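Local coordinates for Cys-Gly metallodipeptidase DUG1 (Saccharomyces cerevisiae, PDB 4G1P), which hydrolyses the dipeptide Cys-Gly as a dinuclear M20-family metallopeptidase and serves as the catalytic component of the glutathione-degrading complex, at the interface of chains A and B. Coordinates in Å, arbitrary orientation; residue numbers count along the deposited sequence, not the author numbering. Chains: chain A/B, Cys-Gly metallodipeptidase DUG1.

The interface of chains A and B. Residues chain A 216, 292, 303, 309, 312-313; chain B 238-241.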
# COMPACT_ATOMS: atom_id res chain seq x y z
N ARG A 216 -0.83 7.67 27.25
CA ARG A 216 -0.48 6.29 26.96
C ARG A 216 0.83 6.28 26.20
O ARG A 216 1.13 7.21 25.47
CB ARG A 216 -1.50 5.66 26.05
CG ARG A 216 -2.80 5.29 26.66
CD ARG A 216 -3.75 5.28 25.52
NE ARG A 216 -4.64 4.13 25.47
CZ ARG A 216 -5.50 3.92 24.49
NH1 ARG A 216 -5.57 4.78 23.48
NH2 ARG A 216 -6.30 2.87 24.53
N LEU A 292 -18.33 11.17 20.65
CA LEU A 292 -17.43 10.25 19.98
C LEU A 292 -17.89 9.96 18.55
O LEU A 292 -17.10 10.01 17.62
CB LEU A 292 -17.31 8.95 20.77
CG LEU A 292 -16.39 7.90 20.16
CD1 LEU A 292 -14.96 8.42 20.16
CD2 LEU A 292 -16.50 6.58 20.91
N TYR A 303 -18.10 0.98 22.85
CA TYR A 303 -18.68 1.14 24.19
C TYR A 303 -19.66 2.30 24.23
O TYR A 303 -19.44 3.32 23.59
CB TYR A 303 -17.60 1.45 25.22
CG TYR A 303 -16.54 0.41 25.34
CD1 TYR A 303 -16.77 -0.78 26.01
CD2 TYR A 303 -15.28 0.61 24.79
CE1 TYR A 303 -15.78 -1.75 26.13
CE2 TYR A 303 -14.29 -0.34 24.90
CZ TYR A 303 -14.55 -1.52 25.56
OH TYR A 303 -13.56 -2.46 25.65
N ILE A 309 -15.89 4.35 27.62
CA ILE A 309 -15.21 5.06 26.56
C ILE A 309 -13.96 5.73 27.11
O ILE A 309 -12.88 5.63 26.54
CB ILE A 309 -16.10 6.14 25.94
CG1 ILE A 309 -17.36 5.52 25.35
CG2 ILE A 309 -15.34 6.88 24.87
CD1 ILE A 309 -18.46 6.52 25.05
N HIS A 312 -11.23 3.11 28.32
CA HIS A 312 -10.61 2.41 27.21
C HIS A 312 -9.79 3.32 26.29
O HIS A 312 -8.92 2.83 25.57
CB HIS A 312 -11.63 1.55 26.46
CG HIS A 312 -11.93 0.26 27.15
ND1 HIS A 312 -13.09 0.04 27.87
CD2 HIS A 312 -11.18 -0.87 27.29
CE1 HIS A 312 -13.05 -1.17 28.40
NE2 HIS A 312 -11.90 -1.74 28.06
N ARG A 313 -10.05 4.63 26.32
CA ARG A 313 -9.12 5.58 25.69
C ARG A 313 -7.91 5.86 26.57
O ARG A 313 -6.84 6.13 26.05
CB ARG A 313 -9.77 6.93 25.44
CG ARG A 313 -10.99 6.91 24.58
CD ARG A 313 -11.68 8.26 24.67
NE ARG A 313 -10.93 9.27 23.94
CZ ARG A 313 -11.47 10.05 23.02
NH1 ARG A 313 -12.75 9.93 22.74
NH2 ARG A 313 -10.73 10.95 22.38
N GLY B 238 -7.96 4.68 19.71
CA GLY B 238 -7.60 3.28 19.93
C GLY B 238 -8.32 2.63 21.09
O GLY B 238 -8.32 3.15 22.20
N GLY B 239 -8.93 1.48 20.85
CA GLY B 239 -9.62 0.74 21.88
C GLY B 239 -11.06 1.18 22.06
O GLY B 239 -11.79 0.66 22.91
N VAL B 240 -11.50 2.11 21.24
CA VAL B 240 -12.79 2.73 21.48
C VAL B 240 -13.71 2.76 20.26
O VAL B 240 -14.92 2.77 20.39
CB VAL B 240 -12.59 4.15 22.09
CG1 VAL B 240 -13.14 5.23 21.18
CG2 VAL B 240 -13.17 4.21 23.49
N VAL B 241 -13.12 2.77 19.06
CA VAL B 241 -13.86 2.64 17.81
C VAL B 241 -13.47 1.34 17.13
O VAL B 241 -12.35 0.86 17.31
CB VAL B 241 -13.57 3.79 16.84
CG1 VAL B 241 -13.74 5.14 17.56
CG2 VAL B 241 -12.16 3.68 16.31
O HOH W 1 -10.85 -1.51 24.12
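B:Val240 presses its two methyls against chain A at the tip of a loop from the other subunit of the homodimer. Its CB lies beside CG of A:Arg313. From there CG1 meets the end of A:Leu292 tip to tip, 3.6 Å from CD2. A:Leu292 has CG anti to the backbone N (chi1 180°), which points its methyls at B:Val240. The other methyl turns to helix 306-314. B:Val240 CG2 lies against the carbonyl A:Ile309 O at 3.4 Å, a contact and not a bond. B:Val240 CG2 also packs 3.6 Å from CG of A:Arg313. B:Val240 CG2 is 3.7 Å from A:Ile309 CG2, the two side chains crossing at about a right angle.

The polar hold is on the glycines before it. A:Arg216 NH2 donates to the backbone carbonyl B:Gly238 O at 3.1 Å, 159° at the hydrogen. The oxygen lies nearly in the guanidinium plane, but the donor sits above the carbonyl plane. NH1 adds a weak bond to the same oxygen. One guanidinium face rests over the carbonyl carbon of A:Arg313, which helps position it. An alanine in place of A:Arg216 would probably leave B:Gly238 O without this charged mate.

B:Gly239 O lies at the edge of the A:Tyr303 ring, 3.3 Å from CE2. Water 1 lies 2.7 Å from B:Gly239 O and bridges, by a longer leg, to A:Tyr303 OH. The A:His312 ring lies nearly parallel to A:Tyr303 but offset: ND1 over the tyrosine rim, the phenol OH over the imidazole centre.

The B loop thus docks among helices 289-296 and 306-314. A:Arg216 comes from between strands 210-215 and 217-226. The patch centre is about 19 Å from A:Glu171, the likely proton acceptor.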